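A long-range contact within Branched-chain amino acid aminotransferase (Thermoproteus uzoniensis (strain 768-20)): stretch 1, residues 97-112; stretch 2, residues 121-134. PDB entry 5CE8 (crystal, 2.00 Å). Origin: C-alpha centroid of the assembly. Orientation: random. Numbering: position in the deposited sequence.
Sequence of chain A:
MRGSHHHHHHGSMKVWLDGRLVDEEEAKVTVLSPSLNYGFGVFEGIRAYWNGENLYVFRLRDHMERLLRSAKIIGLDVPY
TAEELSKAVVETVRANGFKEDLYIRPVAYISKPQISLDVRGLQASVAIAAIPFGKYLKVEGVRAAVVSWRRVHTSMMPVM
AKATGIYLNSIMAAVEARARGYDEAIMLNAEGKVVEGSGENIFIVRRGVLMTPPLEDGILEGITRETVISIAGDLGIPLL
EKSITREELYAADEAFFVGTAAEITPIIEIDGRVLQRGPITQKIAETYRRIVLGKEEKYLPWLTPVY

Stretch 1, residues 97-112: GFKEDLYIRPVAYISK
Stretch 2 121-134: GLQASVAIAAIPFG

How do the two backbones run? Residues around 102-109 and 125-132 form two extended strands, mostly with phi from -80° to -140° and psi from 100° to 156°; Tyr-109 is more extended at -166/167, and Pro-132 has phi -59°. Their N-to-C directions lie 159° apart, so they pair antiparallel, with axes approaching to 4.6 Å. The register sets Tyr-103 beside Ile-131, Arg-105 beside Ala-129, Val-107 beside Ala-127 and Tyr-109 beside Ser-125.

What bonds them? Each of these four pairs is closed by two hydrogen bonds: Arg-105 N to Ala-129 O is 2.7 Å and Ala-129 N to Arg-105 O 3.2 Å, while Val-107 N to Ala-127 O is 2.7 Å and Ala-127 N to Val-107 O 2.9 Å. One more, Phe-133 N to Asp-101 O at 3.2 Å, extends the ladder. Pro-106 has no amide hydrogen and loses no cross-strand bond, because it falls at a non-hydrogen-bonded position opposite Ile-128, CA to CA 4.3 Å; like Ile-104 CA to Ala-129 O (3.2 Å), Pro-106 CA makes a CA-H...O contact, to Ala-127 O at 3.3 Å.

Which side chains meet on the sheet faces? Ile-104 (chi1 m) shares one face with Ala-130 and Ile-128 (m, t); Ile-104 CG2 lies 3.8 Å from Ile-128 CG2, an apolar contact. The other face carries Tyr-103 (t), whose edge turns toward the face of Phe-133 (t), ring centroids 5.4 Å apart and planes at 50°. On that same face Tyr-109 (p) folds its ring over Ser-125; Ser-125 CB lies 4.2 Å from the Tyr-109 ring centroid, 29° off its normal, an off-centre CH-pi contact.

What closes the ends? Toward the two ends of the contact, Ile-110 CD1 packs 3.8 Å from Leu-122 CD1, and Phe-98 CE1 sits 4.0 Å from Pro-132 CG. Water bridges the polar margins: one molecule donates to Asp-101 OD2 (2.8 Å) and Phe-133 O (2.7 Å), another accepts from Ser-111 N (2.9 Å) and donates to Gln-123 O (2.7 Å).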

# COMPACT_ATOMS: atom_id res chain seq x y z
N GLY A 97 -39.45 -4.08 -33.70
CA GLY A 97 -40.82 -4.05 -33.18
C GLY A 97 -41.02 -4.44 -31.74
O GLY A 97 -42.08 -4.97 -31.38
N PHE A 98 -40.03 -4.16 -30.89
CA PHE A 98 -40.13 -4.55 -29.51
C PHE A 98 -41.18 -3.72 -28.80
O PHE A 98 -41.29 -2.49 -29.06
CB PHE A 98 -38.78 -4.34 -28.78
CG PHE A 98 -37.75 -5.36 -29.13
CD1 PHE A 98 -38.09 -6.74 -29.12
CD2 PHE A 98 -36.45 -4.97 -29.48
CE1 PHE A 98 -37.15 -7.71 -29.48
CE2 PHE A 98 -35.51 -5.94 -29.81
CZ PHE A 98 -35.85 -7.31 -29.82
N LYS A 99 -41.95 -4.41 -27.95
CA LYS A 99 -42.99 -3.80 -27.09
C LYS A 99 -42.91 -4.51 -25.75
O LYS A 99 -43.89 -5.15 -25.29
CB LYS A 99 -44.42 -3.93 -27.66
CG LYS A 99 -44.71 -2.98 -28.80
CD LYS A 99 -46.00 -3.36 -29.57
CE LYS A 99 -46.10 -2.67 -30.94
NZ LYS A 99 -45.62 -1.26 -30.86
N GLU A 100 -41.72 -4.45 -25.14
CA GLU A 100 -41.43 -5.16 -23.86
C GLU A 100 -40.09 -4.63 -23.28
O GLU A 100 -39.34 -4.00 -24.00
CB GLU A 100 -41.28 -6.65 -24.13
CG GLU A 100 -39.94 -7.03 -24.84
CD GLU A 100 -39.96 -8.41 -25.47
OE1 GLU A 100 -39.65 -9.41 -24.82
OE2 GLU A 100 -40.30 -8.49 -26.64
N ASP A 101 -39.81 -4.99 -22.03
CA ASP A 101 -38.58 -4.58 -21.30
C ASP A 101 -37.35 -5.16 -22.02
O ASP A 101 -37.33 -6.36 -22.45
CB ASP A 101 -38.55 -5.09 -19.86
CG ASP A 101 -39.60 -4.46 -18.99
OD1 ASP A 101 -40.26 -3.56 -19.49
OD2 ASP A 101 -39.78 -4.95 -17.83
N LEU A 102 -36.39 -4.28 -22.22
CA LEU A 102 -35.14 -4.56 -22.91
C LEU A 102 -33.94 -4.08 -22.09
O LEU A 102 -34.10 -3.16 -21.31
CB LEU A 102 -35.07 -3.77 -24.20
CG LEU A 102 -36.16 -3.91 -25.26
CD1 LEU A 102 -35.84 -2.94 -26.43
CD2 LEU A 102 -36.32 -5.38 -25.67
N TYR A 103 -32.82 -4.76 -22.30
CA TYR A 103 -31.49 -4.27 -22.02
C TYR A 103 -30.83 -4.01 -23.36
O TYR A 103 -30.80 -4.85 -24.25
CB TYR A 103 -30.74 -5.33 -21.26
CG TYR A 103 -29.39 -4.91 -20.78
CD1 TYR A 103 -28.27 -5.10 -21.58
CD2 TYR A 103 -29.22 -4.34 -19.53
CE1 TYR A 103 -27.02 -4.73 -21.16
CE2 TYR A 103 -27.95 -3.96 -19.09
CZ TYR A 103 -26.86 -4.21 -19.88
OH TYR A 103 -25.60 -3.77 -19.51
N ILE A 104 -30.35 -2.81 -23.52
CA ILE A 104 -29.65 -2.35 -24.70
C ILE A 104 -28.09 -2.23 -24.42
O ILE A 104 -27.64 -1.58 -23.45
CB ILE A 104 -30.23 -0.98 -25.06
CG1 ILE A 104 -31.76 -1.08 -25.42
CG2 ILE A 104 -29.49 -0.37 -26.24
CD1 ILE A 104 -32.50 0.19 -25.02
N ARG A 105 -27.31 -2.90 -25.23
CA ARG A 105 -25.85 -2.86 -25.12
C ARG A 105 -25.11 -2.14 -26.27
O ARG A 105 -24.96 -2.74 -27.40
CB ARG A 105 -25.37 -4.27 -25.15
CG ARG A 105 -23.84 -4.39 -25.15
CD ARG A 105 -23.06 -3.71 -24.01
NE ARG A 105 -23.43 -4.02 -22.63
CZ ARG A 105 -22.99 -5.05 -21.92
NH1 ARG A 105 -22.19 -6.01 -22.38
NH2 ARG A 105 -23.41 -5.14 -20.68
N PRO A 106 -24.69 -0.88 -26.03
CA PRO A 106 -23.78 -0.20 -26.96
C PRO A 106 -22.39 -0.67 -26.64
O PRO A 106 -21.99 -0.65 -25.44
CB PRO A 106 -23.93 1.28 -26.65
CG PRO A 106 -25.06 1.40 -25.84
CD PRO A 106 -25.40 0.07 -25.20
N VAL A 107 -21.64 -1.10 -27.66
CA VAL A 107 -20.32 -1.49 -27.52
C VAL A 107 -19.47 -0.81 -28.58
O VAL A 107 -19.78 -0.85 -29.75
CB VAL A 107 -20.11 -3.00 -27.50
CG1 VAL A 107 -20.68 -3.71 -28.67
CG2 VAL A 107 -18.64 -3.32 -27.30
N ALA A 108 -18.47 -0.07 -28.12
CA ALA A 108 -17.48 0.57 -28.94
C ALA A 108 -16.12 -0.17 -28.90
O ALA A 108 -15.49 -0.29 -27.79
CB ALA A 108 -17.19 1.95 -28.39
N TYR A 109 -15.55 -0.43 -30.08
CA TYR A 109 -14.36 -1.33 -30.23
C TYR A 109 -13.73 -1.16 -31.61
O TYR A 109 -14.31 -0.56 -32.49
CB TYR A 109 -14.81 -2.80 -30.05
CG TYR A 109 -15.77 -3.12 -31.15
CD1 TYR A 109 -17.10 -2.78 -31.02
CD2 TYR A 109 -15.32 -3.55 -32.37
CE1 TYR A 109 -18.03 -3.00 -32.08
CE2 TYR A 109 -16.23 -3.80 -33.41
CZ TYR A 109 -17.59 -3.50 -33.29
OH TYR A 109 -18.51 -3.65 -34.38
N ILE A 110 -12.51 -1.68 -31.79
CA ILE A 110 -11.80 -1.50 -32.99
C ILE A 110 -12.12 -2.69 -33.97
O ILE A 110 -11.96 -3.84 -33.60
CB ILE A 110 -10.30 -1.35 -32.70
CG1 ILE A 110 -10.08 0.03 -32.05
CG2 ILE A 110 -9.47 -1.50 -33.99
CD1 ILE A 110 -8.79 0.17 -31.28
N SER A 111 -12.64 -2.38 -35.17
CA SER A 111 -12.99 -3.39 -36.13
C SER A 111 -11.75 -3.81 -37.02
O SER A 111 -11.80 -4.80 -37.66
CB SER A 111 -14.19 -2.89 -36.97
OG SER A 111 -13.75 -1.81 -37.72
N LYS A 112 -10.67 -3.05 -37.00
CA LYS A 112 -9.45 -3.42 -37.71
C LYS A 112 -8.61 -4.53 -36.94
O LYS A 112 -8.50 -4.50 -35.74
CB LYS A 112 -8.63 -2.14 -37.92
CG LYS A 112 -7.32 -2.32 -38.67
CD LYS A 112 -6.35 -1.16 -38.47
CE LYS A 112 -4.95 -1.70 -38.15
NZ LYS A 112 -3.85 -0.68 -38.09
N GLY A 121 -4.87 6.75 -32.92
CA GLY A 121 -5.37 7.21 -34.20
C GLY A 121 -6.32 6.27 -34.93
O GLY A 121 -6.80 6.64 -35.96
N LEU A 122 -6.60 5.09 -34.38
CA LEU A 122 -7.57 4.16 -34.93
C LEU A 122 -8.94 4.69 -34.65
O LEU A 122 -9.14 5.48 -33.73
CB LEU A 122 -7.43 2.75 -34.35
CG LEU A 122 -6.13 2.06 -34.62
CD1 LEU A 122 -5.95 0.85 -33.72
CD2 LEU A 122 -6.05 1.71 -36.10
N GLN A 123 -9.90 4.24 -35.42
CA GLN A 123 -11.20 4.83 -35.27
C GLN A 123 -12.16 3.72 -34.81
O GLN A 123 -12.14 2.66 -35.32
CB GLN A 123 -11.54 5.50 -36.56
CG GLN A 123 -12.97 5.96 -36.61
CD GLN A 123 -13.10 7.21 -37.41
OE1 GLN A 123 -12.48 8.22 -37.06
NE2 GLN A 123 -13.92 7.19 -38.46
N ALA A 124 -12.92 3.93 -33.76
CA ALA A 124 -13.80 2.84 -33.27
C ALA A 124 -14.99 2.59 -34.15
O ALA A 124 -15.47 3.52 -34.82
CB ALA A 124 -14.35 3.22 -31.89
N SER A 125 -15.52 1.36 -34.06
CA SER A 125 -16.89 1.05 -34.50
C SER A 125 -17.82 1.04 -33.29
O SER A 125 -17.37 0.84 -32.16
CB SER A 125 -16.94 -0.30 -35.19
OG SER A 125 -16.30 -0.30 -36.45
N VAL A 126 -19.11 1.27 -33.52
CA VAL A 126 -20.10 1.14 -32.50
C VAL A 126 -21.17 0.14 -32.95
O VAL A 126 -21.64 0.17 -34.05
CB VAL A 126 -20.72 2.43 -32.04
CG1 VAL A 126 -21.79 2.14 -30.96
CG2 VAL A 126 -19.65 3.36 -31.46
N ALA A 127 -21.44 -0.84 -32.13
CA ALA A 127 -22.60 -1.75 -32.35
C ALA A 127 -23.54 -1.58 -31.18
O ALA A 127 -23.08 -1.38 -29.98
CB ALA A 127 -22.15 -3.18 -32.47
N ILE A 128 -24.81 -1.67 -31.48
CA ILE A 128 -25.89 -1.49 -30.51
C ILE A 128 -26.93 -2.51 -30.75
O ILE A 128 -27.61 -2.56 -31.80
CB ILE A 128 -26.62 -0.17 -30.58
CG1 ILE A 128 -25.76 0.99 -30.24
CG2 ILE A 128 -27.85 -0.18 -29.64
CD1 ILE A 128 -26.24 2.30 -30.84
N ALA A 129 -27.06 -3.32 -29.73
CA ALA A 129 -28.04 -4.40 -29.65
C ALA A 129 -29.02 -4.13 -28.54
O ALA A 129 -28.63 -3.63 -27.43
CB ALA A 129 -27.34 -5.69 -29.34
N ALA A 130 -30.26 -4.53 -28.85
CA ALA A 130 -31.43 -4.43 -27.97
C ALA A 130 -32.02 -5.81 -27.76
O ALA A 130 -32.40 -6.44 -28.73
CB ALA A 130 -32.45 -3.52 -28.60
N ILE A 131 -32.07 -6.29 -26.52
CA ILE A 131 -32.47 -7.60 -26.24
C ILE A 131 -33.56 -7.69 -25.15
O ILE A 131 -33.51 -6.98 -24.13
CB ILE A 131 -31.17 -8.46 -25.93
CG1 ILE A 131 -31.09 -8.96 -24.49
CG2 ILE A 131 -29.89 -7.71 -26.33
CD1 ILE A 131 -29.95 -9.95 -24.26
N PRO A 132 -34.51 -8.64 -25.30
CA PRO A 132 -35.46 -8.82 -24.25
C PRO A 132 -34.76 -9.18 -22.99
O PRO A 132 -33.73 -9.87 -23.06
CB PRO A 132 -36.29 -10.00 -24.73
CG PRO A 132 -36.26 -9.83 -26.18
CD PRO A 132 -34.86 -9.42 -26.49
N PHE A 133 -35.26 -8.69 -21.85
CA PHE A 133 -34.53 -8.87 -20.54
C PHE A 133 -35.46 -8.62 -19.39
O PHE A 133 -36.08 -7.55 -19.32
CB PHE A 133 -33.32 -7.90 -20.46
CG PHE A 133 -32.23 -8.30 -19.45
CD1 PHE A 133 -31.42 -9.41 -19.67
CD2 PHE A 133 -31.96 -7.50 -18.32
CE1 PHE A 133 -30.37 -9.73 -18.79
CE2 PHE A 133 -30.92 -7.81 -17.45
CZ PHE A 133 -30.13 -8.92 -17.67
N GLY A 134 -35.61 -9.63 -18.53
CA GLY A 134 -36.26 -9.50 -17.22
C GLY A 134 -35.30 -9.02 -16.12
O GLY A 134 -34.50 -8.03 -16.27
O HOH W 1 -37.61 -6.66 -17.31
O HOH W 2 -13.31 0.33 -36.11